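Flagellar pocket-related cytoskeletal protein (Trypanosoma brucei, PDB 6SJQ) is a component of the trypanosome flagellar pocket collar whose N-terminal domain adopts a ubiquitin fold, with a long structured loop for protein binding. Local coordinates at residues A12-N17 against T40-E45; S32-S37 against S62-Y67; K73-D76 against D81-T84. All coordinates share one frame; numbering follows the deposited sequence. Where two conformers were deposited one is given.

Contact 1 of 3, residues A12-N17 against T40-E45; sequences ADIFNN and TAFSNE
A12 and I14 of strand 6-14 meet F42 and E45 of helix 31-49 in a buried, almost wholly apolar contact of 206 Å². The aromatic part is a CH-pi contact: the methyl of A12 sits over one face of the F42 ring, its CB 3.7 Å from the ring centroid and 17° off the normal. That methyl is displaced slightly toward the rim, and CZ of F42 is the nearest ring atom, 3.6 Å from A12 CB. With CG beside the backbone N and anti to the carbonyl carbon (chi1 -70°), the phenyl group leaves the helix toward the strand and offers a flat surface to the small alanine side chain.

The aliphatic part belongs to I14, two residues on and on the same strand face. Its CD1 comes obliquely to F42, 4.3 Å from CB, while its other branch, CG2, lies 4.3 Å from CG of E45. The glutamate thus lends its methylene stem to the core and sends its carboxylate elsewhere, OE2 forming a salt bridge with R49 one helical turn further on.

Backbone bonds fix the strand end. I14 N donates to N17 O at 2.9 Å and N17 N to I14 O at 3.0 Å; this reciprocal pair closes the type I' turn of the two-residue hairpin joining strands 6-14 and 17-25.

The strand and helix segments run nearly parallel, at 20° with axes 10.0 Å apart, a spacing filled by the side chains between them. This is the helix-on-sheet core of the ubiquitin fold: V19 of strand 17-25 touches I14, F42 and E45, F59 from the loop after the helix reaches I14 and the F42 ring, and I46 of helix 31-49 packs on I14.

Contact 2 of 3, residues S32-S37 against S62-Y67; sequences SELTRS and SKIKMY
This is a small, mainly apolar contact, 96 Å² in all, where the first turns of helix 31-49 lie against strand 63-68, part of the packing of the helix on the sheet of the ubiquitin fold. One atom carries it on the strand side: CD1 of I64, the end of an extended side chain (chi2 179°), touches two consecutive helix residues. L34 approaches it tip to tip, with its CD1 3.8 Å from I64 CD1. The leucine reaches that far because its CG stands anti to the backbone N (chi1 178°), which directs the isobutyl group off the helix.

T35 is met at an angle by the same methyl, its OG1 lying 3.5 Å from I64 CD1. That approach is packing alone; the hydroxyl is hydrogen-bonded to the carbonyl O of I31, one turn earlier in its own helix, and its polar end is thereby satisfied beside the isoleucine. The CA atoms of T35 and I64 are 8.5 Å apart, a separation spanned by the side chains.

L34 also rests on L89 of strand 87-92 and F25 of strand 17-25, and I64 touches V91 of strand 87-92; the helix start thus faces strands 17-25, 87-92 and 63-68.

Contact 3 of 3, residues K73-D76 against D81-T84; sequences KWVD and DQLT
Q82 stretches toward V75 and D76 with its chain extended beyond CG, after a first torsion that sets CG beside the backbone N and anti to the carbonyl carbon. The last torsion, chi3 -87°, turns the terminal amide so that NE2 meets the backbone carbonyl of D76. In V75, CG2 stands between the backbone N and the carbonyl carbon, the branch that comes up to the same amide nitrogen.

The one hydrogen bond between the segments runs from Q82 NE2 to D76 O at 3.1 Å, with an N-H...O angle of 159°. The carbonyl oxygen lies close to the plane of the glutamine amide, but NE2 approaches it off the line of the C=O bond and tilted 24° from the carbonyl plane. V75 crosses the glutamine obliquely, and its CG2 lies 3.6 Å from NE2, an apolar flank to a polar group.

Segment 73-76 is an outermost strand of the mixed sheet of the ubiquitin fold; 81-84 lies in the loop leading on to strand 87-92. That loop segment has no regular secondary structure, and the bond to the strand end comes from a side chain.

The other end of the amide is also engaged: Q82 OE1 accepts from the backbone N of I78 and of R79, and the glutamine therefore bonds the chain just after the strand as well as the strand end itself. With both ends of the amide bonded, its rotation is well defined. The CB of D76 leaves its backbone away from segment 81-84, and the carboxylate has its partner in K63 of neighbouring strand 63-68. Q82 packs besides on L77 and on M66 of that strand, at the surface of the domain.

In the fold
Contacts 1 and 2 share helix 31-49 and reach the same sheet from it, their centres 14 Å apart and on opposite sides of the chain's centre; their segments alternate along the sequence. Contact 3 follows contact 2 in the chain, with centres 11 Å apart, and the two touch through adjacent antiparallel strands: K63 NZ forms a salt bridge with D76 OD2 at 2.6 Å, and M66 N lies 2.8 Å from V75 O, a probable hydrogen bond. M66 SD also packs on Q82 O at 3.4 Å. Contact 1 remains apart from contact 3, about 9 Å between nearest atoms; both reach the same sheet, on opposite sides of the chain's centre, with centres 21 Å apart.

Contact 1 of 3, residues A12-N17 against T40-E45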
ATOM      1  N   ALA A  12       2.496  -1.204   3.509  1.00 11.39           N
ATOM      2  CA  ALA A  12       3.790  -0.575   3.255  1.00 13.73           C
ATOM      3  C   ALA A  12       4.460  -0.220   4.576  1.00 12.03           C
ATOM      4  O   ALA A  12       3.806  -0.187   5.626  1.00 15.63           O
ATOM      5  CB  ALA A  12       3.628   0.690   2.391  1.00 14.18           C
ATOM      6  N   ASP A  13       5.757   0.056   4.517  1.00 13.26           N
ATOM      7  CA  ASP A  13       6.447   0.567   5.695  1.00 14.91           C
ATOM      8  C   ASP A  13       6.513   2.082   5.672  1.00 14.80           C
ATOM      9  O   ASP A  13       7.143   2.667   4.794  1.00 17.41           O
ATOM     10  CB  ASP A  13       7.833  -0.059   5.831  1.00 17.39           C
ATOM     11  CG  ASP A  13       7.756  -1.483   6.342  1.00 33.41           C
ATOM     12  OD1 ASP A  13       7.381  -1.663   7.518  1.00 28.69           O
ATOM     13  OD2 ASP A  13       8.034  -2.427   5.570  1.00 26.28           O
ATOM     14  N   ILE A  14       5.841   2.711   6.634  1.00 14.00           N
ATOM     15  CA  ILE A  14       5.824   4.173   6.721  1.00 16.34           C
ATOM     16  C   ILE A  14       6.403   4.640   8.067  1.00 16.49           C
ATOM     17  O   ILE A  14       5.853   4.344   9.130  1.00 15.57           O
ATOM     18  CB  ILE A  14       4.389   4.728   6.551  1.00 19.03           C
ATOM     19  CG1 ILE A  14       3.698   4.144   5.293  1.00 17.22           C
ATOM     20  CG2 ILE A  14       4.399   6.252   6.558  1.00 13.92           C
ATOM     21  CD1 ILE A  14       4.199   4.659   3.944  1.00 14.06           C
ATOM     22  N   PHE A  15       7.502   5.380   8.008  1.00 15.75           N
ATOM     23  CA  PHE A  15       8.253   5.799   9.212  1.00 17.52           C
ATOM     24  C   PHE A  15       8.453   4.693  10.236  1.00 21.68           C
ATOM     25  O   PHE A  15       8.141   4.883  11.409  1.00 24.46           O
ATOM     26  CB  PHE A  15       7.558   6.968   9.914  1.00 17.10           C
ATOM     27  CG  PHE A  15       7.472   8.199   9.087  1.00 16.78           C
ATOM     28  CD1 PHE A  15       8.621   8.865   8.695  1.00 16.18           C
ATOM     29  CD2 PHE A  15       6.243   8.707   8.715  1.00 12.92           C
ATOM     30  CE1 PHE A  15       8.549  10.018   7.922  1.00 14.61           C
ATOM     31  CE2 PHE A  15       6.153   9.873   7.952  1.00 12.80           C
ATOM     32  CZ  PHE A  15       7.308  10.526   7.550  1.00 17.72           C
ATOM     33  N   ASN A  16       8.944   3.541   9.802  1.00 22.27           N
ATOM     34  CA  ASN A  16       9.192   2.437  10.742  1.00 35.36           C
ATOM     35  C   ASN A  16       7.950   1.835  11.421  1.00 34.52           C
ATOM     36  O   ASN A  16       8.060   1.218  12.482  1.00 26.61           O
ATOM     37  CB  ASN A  16      10.223   2.841  11.813  1.00 49.93           C
ATOM     38  CG  ASN A  16      11.652   2.795  11.306  1.00 60.13           C
ATOM     39  OD1 ASN A  16      12.045   1.871  10.591  1.00 65.22           O
ATOM     40  ND2 ASN A  16      12.446   3.791  11.694  1.00 64.06           N
ATOM     41  N   ASN A  17       6.775   2.022  10.826  1.00 25.06           N
ATOM     42  CA  ASN A  17       5.602   1.237  11.215  1.00 20.58           C
ATOM     43  C   ASN A  17       5.070   0.546   9.974  1.00 18.92           C
ATOM     44  O   ASN A  17       5.079   1.135   8.900  1.00 16.62           O
ATOM     45  CB  ASN A  17       4.513   2.128  11.809  1.00 24.87           C
ATOM     46  CG  ASN A  17       4.932   2.772  13.114  1.00 44.12           C
ATOM     47  OD1 ASN A  17       5.133   3.986  13.185  1.00 52.63           O
ATOM     48  ND2 ASN A  17       5.071   1.960  14.157  1.00 41.49           N
ATOM     49  N   THR A  40      -2.004   7.418  -3.306  1.00 12.44           N
ATOM     50  CA  THR A  40      -2.778   8.461  -2.664  1.00 13.44           C
ATOM     51  C   THR A  40      -2.933   8.141  -1.175  1.00 14.18           C
ATOM     52  O   THR A  40      -2.671   9.003  -0.325  1.00 13.15           O
ATOM     53  CB  THR A  40      -4.165   8.609  -3.308  1.00 16.20           C
ATOM     54  OG1 THR A  40      -3.996   9.112  -4.642  1.00 17.66           O
ATOM     55  CG2 THR A  40      -5.035   9.579  -2.497  1.00 14.67           C
ATOM     56  N   ALA A  41      -3.327   6.908  -0.855  1.00 10.39           N
ATOM     57  CA  ALA A  41      -3.556   6.531   0.554  1.00 12.06           C
ATOM     58  C   ALA A  41      -2.276   6.637   1.381  1.00 12.94           C
ATOM     59  O   ALA A  41      -2.280   7.165   2.493  1.00 13.90           O
ATOM     60  CB  ALA A  41      -4.129   5.128   0.643  1.00 10.21           C
ATOM     61  N   PHE A  42      -1.167   6.145   0.838  1.00 10.16           N
ATOM     62  CA  PHE A  42       0.090   6.175   1.587  1.00  9.55           C
ATOM     63  C   PHE A  42       0.656   7.593   1.678  1.00 11.54           C
ATOM     64  O   PHE A  42       1.329   7.927   2.658  1.00 12.79           O
ATOM     65  CB  PHE A  42       1.112   5.212   0.960  1.00 13.99           C
ATOM     66  CG  PHE A  42       0.771   3.744   1.142  1.00 11.72           C
ATOM     67  CD1 PHE A  42       0.341   3.248   2.366  1.00 15.33           C
ATOM     68  CD2 PHE A  42       0.903   2.864   0.086  1.00 13.36           C
ATOM     69  CE1 PHE A  42       0.031   1.879   2.509  1.00 16.23           C
ATOM     70  CE2 PHE A  42       0.609   1.506   0.226  1.00 15.90           C
ATOM     71  CZ  PHE A  42       0.170   1.019   1.433  1.00 15.18           C
ATOM     72  N   SER A  43       0.402   8.417   0.660  1.00  9.30           N
ATOM     73  CA  SER A  43       0.868   9.807   0.694  1.00  8.55           C
ATOM     74  C   SER A  43       0.089  10.522   1.768  1.00 13.20           C
ATOM     75  O   SER A  43       0.660  11.330   2.511  1.00 12.71           O
ATOM     76  CB  SER A  43       0.703  10.524  -0.641  1.00 12.09           C
ATOM     77  OG  SER A  43       1.610  10.022  -1.614  1.00 13.66           O
ATOM     78  N   ASN A  44      -1.203  10.209   1.878  1.00 10.72           N
ATOM     79  CA  ASN A  44      -2.019  10.785   2.950  1.00 13.99           C
ATOM     80  C   ASN A  44      -1.536  10.351   4.321  1.00 12.80           C
ATOM     81  O   ASN A  44      -1.502  11.163   5.250  1.00 14.50           O
ATOM     82  CB  ASN A  44      -3.500  10.466   2.777  1.00 14.12           C
ATOM     83  CG  ASN A  44      -4.124  11.262   1.648  1.00 15.90           C
ATOM     84  OD1 ASN A  44      -3.559  12.275   1.206  1.00 16.37           O
ATOM     85  ND2 ASN A  44      -5.291  10.815   1.170  1.00 14.07           N
ATOM     86  N   GLU A  45      -1.145   9.081   4.446  1.00 11.74           N
ATOM     87  CA  GLU A  45      -0.585   8.578   5.701  1.00 12.39           C
ATOM     88  C   GLU A  45       0.736   9.275   6.040  1.00 15.64           C
ATOM     89  O   GLU A  45       0.933   9.699   7.180  1.00 15.13           O
ATOM     90  CB  GLU A  45      -0.428   7.048   5.645  1.00 13.91           C
ATOM     91  CG  GLU A  45       0.127   6.419   6.922  1.00 15.23           C
ATOM     92  CD  GLU A  45      -0.883   6.316   8.042  1.00 14.44           C
ATOM     93  OE1 GLU A  45      -2.035   6.782   7.887  1.00 18.90           O
ATOM     94  OE2 GLU A  45      -0.532   5.747   9.097  1.00 15.78           O
TER

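Contact 2 of 3, residues S32-S37 against S62-Y67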
ATOM      1  N   SER A  32      -2.749   0.025 -12.797  1.00 11.71           N
ATOM      2  CA  SER A  32      -2.601   1.486 -12.766  1.00 11.73           C
ATOM      3  C   SER A  32      -3.561   2.137 -11.781  1.00 12.11           C
ATOM      4  O   SER A  32      -3.170   3.064 -11.063  1.00 12.66           O
ATOM      5  CB  SER A  32      -2.832   2.075 -14.169  1.00 17.23           C
ATOM      6  OG  SER A  32      -1.875   1.554 -15.081  1.00 25.23           O
ATOM      7  N   GLU A  33      -4.811   1.681 -11.771  1.00 13.45           N
ATOM      8  CA  GLU A  33      -5.847   2.187 -10.875  1.00 15.08           C
ATOM      9  C   GLU A  33      -5.490   1.900  -9.410  1.00 16.08           C
ATOM     10  O   GLU A  33      -5.571   2.790  -8.549  1.00 14.01           O
ATOM     11  CB  GLU A  33      -7.178   1.521 -11.234  1.00 15.66           C
ATOM     12  CG  GLU A  33      -8.365   1.877 -10.331  1.00 17.82           C
ATOM     13  CD  GLU A  33      -9.601   1.072 -10.700  1.00 17.57           C
ATOM     14  OE1 GLU A  33      -9.485   0.234 -11.625  1.00 15.33           O
ATOM     15  OE2 GLU A  33     -10.679   1.244 -10.072  1.00 14.68           O
ATOM     16  N   LEU A  34      -5.099   0.656  -9.151  1.00 12.67           N
ATOM     17  CA  LEU A  34      -4.657   0.212  -7.827  1.00 15.01           C
ATOM     18  C   LEU A  34      -3.462   1.045  -7.371  1.00 15.94           C
ATOM     19  O   LEU A  34      -3.414   1.513  -6.224  1.00 12.85           O
ATOM     20  CB  LEU A  34      -4.303  -1.294  -7.883  1.00 14.97           C
ATOM     21  CG  LEU A  34      -3.770  -2.033  -6.643  1.00 17.06           C
ATOM     22  CD1 LEU A  34      -2.285  -1.824  -6.408  1.00 24.69           C
ATOM     23  CD2 LEU A  34      -4.574  -1.621  -5.426  1.00 14.55           C
ATOM     24  N   THR A  35      -2.510   1.258  -8.273  1.00 13.13           N
ATOM     25  CA  THR A  35      -1.286   1.963  -7.906  1.00 11.67           C
ATOM     26  C   THR A  35      -1.596   3.410  -7.517  1.00 15.25           C
ATOM     27  O   THR A  35      -1.072   3.929  -6.512  1.00 13.08           O
ATOM     28  CB  THR A  35      -0.257   1.947  -9.048  1.00 12.20           C
ATOM     29  OG1 THR A  35       0.110   0.602  -9.337  1.00 14.29           O
ATOM     30  CG2 THR A  35       1.005   2.691  -8.624  1.00 17.75           C
ATOM     31  N   ARG A  36      -2.466   4.058  -8.295  1.00 14.99           N
ATOM     32  CA  ARG A  36      -2.851   5.435  -8.008  1.00 15.04           C
ATOM     33  C   ARG A  36      -3.580   5.528  -6.666  1.00 13.49           C
ATOM     34  O   ARG A  36      -3.324   6.453  -5.872  1.00 16.20           O
ATOM     35  CB  ARG A  36      -3.726   6.010  -9.122  1.00 19.03           C
ATOM     36  CG  ARG A  36      -4.027   7.490  -8.905  1.00 28.97           C
ATOM     37  CD  ARG A  36      -5.125   8.008  -9.824  1.00 41.70           C
ATOM     38  NE  ARG A  36      -6.343   8.328  -9.080  1.00 64.49           N
ATOM     39  CZ  ARG A  36      -7.348   9.049  -9.566  1.00 79.41           C
ATOM     40  NH1 ARG A  36      -7.285   9.531 -10.801  1.00 76.99           N
ATOM     41  NH2 ARG A  36      -8.417   9.291  -8.819  1.00 71.73           N
ATOM     42  N   SER A  37      -4.473   4.571  -6.410  1.00 10.72           N
ATOM     43  CA  SER A  37      -5.223   4.525  -5.152  0.53 13.95           C
ATOM     44  C   SER A  37      -4.282   4.316  -3.968  1.00 16.60           C
ATOM     45  O   SER A  37      -4.387   4.993  -2.946  1.00 15.36           O
ATOM     46  CB  SER A  37      -6.264   3.408  -5.188  0.53 14.86           C
ATOM     47  OG  SER A  37      -7.061   3.436  -4.014  0.53 15.28           O
ATOM     48  N   SER A  62       7.483   1.542  -6.243  1.00 19.81           N
ATOM     49  CA  SER A  62       8.546   1.057  -7.133  0.66 21.52           C
ATOM     50  C   SER A  62       8.354  -0.396  -7.576  1.00 29.25           C
ATOM     51  O   SER A  62       8.785  -0.781  -8.663  1.00 33.98           O
ATOM     52  CB  SER A  62       9.925   1.218  -6.489  0.66 21.79           C
ATOM     53  OG  SER A  62      10.019   0.515  -5.261  0.66 20.38           O
ATOM     54  N   LYS A  63       7.745  -1.202  -6.708  1.00 19.30           N
ATOM     55  CA  LYS A  63       7.418  -2.605  -6.986  1.00 16.88           C
ATOM     56  C   LYS A  63       6.247  -2.969  -6.095  1.00 14.95           C
ATOM     57  O   LYS A  63       6.215  -2.575  -4.926  1.00 13.70           O
ATOM     58  CB  LYS A  63       8.563  -3.559  -6.643  1.00 16.23           C
ATOM     59  CG  LYS A  63       8.155  -5.034  -6.847  1.00 21.33           C
ATOM     60  CD  LYS A  63       9.216  -6.030  -6.410  1.00 25.08           C
ATOM     61  CE  LYS A  63      10.447  -5.978  -7.309  1.00 26.72           C
ATOM     62  NZ  LYS A  63      10.196  -6.505  -8.686  1.00 29.65           N
ATOM     63  N   ILE A  64       5.289  -3.711  -6.642  1.00 16.23           N
ATOM     64  CA  ILE A  64       4.175  -4.195  -5.849  1.00 11.08           C
ATOM     65  C   ILE A  64       4.247  -5.708  -5.873  1.00 12.55           C
ATOM     66  O   ILE A  64       4.379  -6.304  -6.944  1.00 12.38           O
ATOM     67  CB  ILE A  64       2.823  -3.733  -6.430  1.00 11.88           C
ATOM     68  CG1 ILE A  64       2.725  -2.198  -6.365  1.00 15.29           C
ATOM     69  CG2 ILE A  64       1.677  -4.328  -5.635  1.00 11.36           C
ATOM     70  CD1 ILE A  64       1.428  -1.639  -6.936  1.00 17.68           C
ATOM     71  N   LYS A  65       4.185  -6.327  -4.696  1.00 11.56           N
ATOM     72  CA  LYS A  65       4.035  -7.780  -4.620  1.00 11.69           C
ATOM     73  C   LYS A  65       2.687  -8.176  -4.036  1.00 13.51           C
ATOM     74  O   LYS A  65       2.100  -7.437  -3.252  1.00 13.53           O
ATOM     75  CB  LYS A  65       5.144  -8.377  -3.759  1.00 12.62           C
ATOM     76  CG  LYS A  65       6.529  -8.217  -4.358  1.00 14.10           C
ATOM     77  CD  LYS A  65       7.519  -9.083  -3.625  1.00 14.97           C
ATOM     78  CE  LYS A  65       8.910  -8.904  -4.184  1.00 20.04           C
ATOM     79  NZ  LYS A  65       9.836  -9.815  -3.451  1.00 18.20           N
ATOM     80  N   MET A  66       2.212  -9.364  -4.407  1.00 10.81           N
ATOM     81  CA  MET A  66       0.975  -9.918  -3.877  1.00 12.37           C
ATOM     82  C   MET A  66       1.321 -11.213  -3.168  1.00 13.11           C
ATOM     83  O   MET A  66       2.140 -11.994  -3.660  1.00 14.32           O
ATOM     84  CB  MET A  66       0.009 -10.241  -5.035  1.00 10.27           C
ATOM     85  CG  MET A  66      -1.361 -10.854  -4.592  1.00 10.59           C
ATOM     86  SD  MET A  66      -2.483 -11.305  -5.996  1.00  7.22           S
ATOM     87  CE  MET A  66      -1.622 -12.729  -6.623  1.00 32.51           C
ATOM     88  N   TYR A  67       0.723 -11.459  -2.010  1.00 10.48           N
ATOM     89  CA  TYR A  67       0.912 -12.778  -1.422  1.00 10.98           C
ATOM     90  C   TYR A  67      -0.087 -13.715  -2.087  1.00 16.64           C
ATOM     91  O   TYR A  67      -1.310 -13.547  -1.948  1.00 13.29           O
ATOM     92  CB  TYR A  67       0.744 -12.768   0.093  1.00 13.53           C
ATOM     93  CG  TYR A  67       0.964 -14.150   0.642  1.00 13.16           C
ATOM     94  CD1 TYR A  67       2.249 -14.656   0.764  1.00 15.14           C
ATOM     95  CD2 TYR A  67      -0.104 -14.960   0.988  1.00 17.26           C
ATOM     96  CE1 TYR A  67       2.466 -15.923   1.225  1.00 15.69           C
ATOM     97  CE2 TYR A  67       0.102 -16.232   1.470  1.00 19.29           C
ATOM     98  CZ  TYR A  67       1.399 -16.701   1.582  1.00 19.71           C
ATOM     99  OH  TYR A  67       1.652 -17.967   2.045  1.00 21.45           O
TER

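Contact 3 of 3, residues K73-D76 against D81-T84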
ATOM      1  N   LYS A  73       3.395 -17.969  -1.652  1.00 18.93           N
ATOM      2  CA  LYS A  73       4.574 -17.120  -1.673  1.00 23.01           C
ATOM      3  C   LYS A  73       4.212 -15.750  -2.211  1.00 16.87           C
ATOM      4  O   LYS A  73       3.164 -15.566  -2.845  1.00 16.36           O
ATOM      5  CB  LYS A  73       5.686 -17.731  -2.528  1.00 20.17           C
ATOM      6  CG  LYS A  73       5.292 -17.967  -3.974  1.00 25.26           C
ATOM      7  CD  LYS A  73       6.488 -18.459  -4.798  1.00 31.37           C
ATOM      8  CE  LYS A  73       6.052 -18.880  -6.196  1.00 48.50           C
ATOM      9  NZ  LYS A  73       7.165 -19.458  -7.004  1.00 51.71           N
ATOM     10  N   TRP A  74       5.093 -14.799  -1.939  1.00 17.92           N
ATOM     11  CA  TRP A  74       4.980 -13.465  -2.494  1.00 14.74           C
ATOM     12  C   TRP A  74       5.475 -13.472  -3.942  1.00 20.28           C
ATOM     13  O   TRP A  74       6.574 -13.987  -4.249  1.00 20.89           O
ATOM     14  CB  TRP A  74       5.797 -12.490  -1.648  1.00 15.71           C
ATOM     15  CG  TRP A  74       5.246 -12.212  -0.265  1.00 16.05           C
ATOM     16  CD1 TRP A  74       5.583 -12.846   0.891  1.00 14.35           C
ATOM     17  CD2 TRP A  74       4.299 -11.192   0.102  1.00 17.82           C
ATOM     18  NE1 TRP A  74       4.901 -12.304   1.953  1.00 15.77           N
ATOM     19  CE2 TRP A  74       4.096 -11.295   1.493  1.00 13.48           C
ATOM     20  CE3 TRP A  74       3.592 -10.215  -0.619  1.00 13.36           C
ATOM     21  CZ2 TRP A  74       3.237 -10.446   2.190  1.00 15.83           C
ATOM     22  CZ3 TRP A  74       2.718  -9.379   0.075  1.00 14.30           C
ATOM     23  CH2 TRP A  74       2.555  -9.499   1.464  1.00 16.86           C
ATOM     24  N   VAL A  75       4.654 -12.919  -4.834  1.00 13.86           N
ATOM     25  CA  VAL A  75       4.996 -12.787  -6.257  1.00 13.70           C
ATOM     26  C   VAL A  75       4.829 -11.335  -6.713  1.00 15.92           C
ATOM     27  O   VAL A  75       4.054 -10.581  -6.118  1.00 15.48           O
ATOM     28  CB  VAL A  75       4.097 -13.686  -7.115  1.00 19.72           C
ATOM     29  CG1 VAL A  75       4.244 -15.136  -6.672  1.00 21.70           C
ATOM     30  CG2 VAL A  75       2.638 -13.246  -6.985  1.00 16.48           C
ATOM     31  N   ASP A  76       5.527 -10.936  -7.772  1.00 13.46           N
ATOM     32  CA  ASP A  76       5.341  -9.595  -8.317  1.00 16.34           C
ATOM     33  C   ASP A  76       3.949  -9.439  -8.912  1.00 14.77           C
ATOM     34  O   ASP A  76       3.412 -10.366  -9.533  1.00 14.00           O
ATOM     35  CB  ASP A  76       6.359  -9.300  -9.418  1.00 16.55           C
ATOM     36  CG  ASP A  76       7.715  -8.960  -8.879  1.00 23.04           C
ATOM     37  OD1 ASP A  76       8.054  -9.403  -7.761  1.00 23.03           O
ATOM     38  OD2 ASP A  76       8.440  -8.245  -9.590  1.00 27.23           O
ATOM     39  N   ASP A  81      -4.904 -10.142 -14.080  1.00 14.64           N
ATOM     40  CA  ASP A  81      -5.735 -11.256 -13.626  1.00 20.96           C
ATOM     41  C   ASP A  81      -5.121 -11.999 -12.429  1.00 20.95           C
ATOM     42  O   ASP A  81      -5.407 -13.171 -12.184  1.00 21.13           O
ATOM     43  CB  ASP A  81      -5.971 -12.229 -14.787  1.00 25.21           C
ATOM     44  CG  ASP A  81      -4.678 -12.718 -15.405  1.00 22.09           C
ATOM     45  OD1 ASP A  81      -3.598 -12.495 -14.821  1.00 22.49           O
ATOM     46  OD2 ASP A  81      -4.728 -13.339 -16.483  1.00 32.19           O
ATOM     47  N   GLN A  82      -4.277 -11.314 -11.675  1.00 12.65           N
ATOM     48  CA  GLN A  82      -3.701 -11.886 -10.457  1.00 16.18           C
ATOM     49  C   GLN A  82      -4.506 -11.539  -9.200  1.00 15.39           C
ATOM     50  O   GLN A  82      -4.677 -12.376  -8.307  1.00 15.40           O
ATOM     51  CB  GLN A  82      -2.254 -11.414 -10.268  1.00 14.56           C
ATOM     52  CG  GLN A  82      -1.217 -12.099 -11.152  1.00 18.26           C
ATOM     53  CD  GLN A  82       0.154 -11.522 -10.902  1.00 16.58           C
ATOM     54  OE1 GLN A  82       0.539 -10.529 -11.520  1.00 14.62           O
ATOM     55  NE2 GLN A  82       0.892 -12.123  -9.961  1.00 13.48           N
ATOM     56  N   LEU A  83      -4.998 -10.306  -9.127  1.00 13.85           N
ATOM     57  CA  LEU A  83      -5.736  -9.853  -7.935  1.00 10.91           C
ATOM     58  C   LEU A  83      -6.984 -10.695  -7.652  1.00 18.60           C
ATOM     59  O   LEU A  83      -7.761 -11.023  -8.568  1.00 15.95           O
ATOM     60  CB  LEU A  83      -6.132  -8.370  -8.081  1.00 15.38           C
ATOM     61  CG  LEU A  83      -4.986  -7.355  -8.151  1.00 15.90           C
ATOM     62  CD1 LEU A  83      -5.546  -5.954  -8.436  1.00 18.54           C
ATOM     63  CD2 LEU A  83      -4.150  -7.348  -6.860  1.00 13.72           C
ATOM     64  N   THR A  84      -7.149 -11.068  -6.383  1.00 16.21           N
ATOM     65  CA  THR A  84      -8.365 -11.712  -5.905  1.00 17.35           C
ATOM     66  C   THR A  84      -8.912 -10.907  -4.748  1.00 16.38           C
ATOM     67  O   THR A  84      -8.181 -10.139  -4.113  1.00 14.99           O
ATOM     68  CB  THR A  84      -8.123 -13.171  -5.459  1.00 15.34           C
ATOM     69  OG1 THR A  84      -7.100 -13.209  -4.444  1.00 17.87           O
ATOM     70  CG2 THR A  84      -7.691 -14.014  -6.644  1.00 24.90           C
TER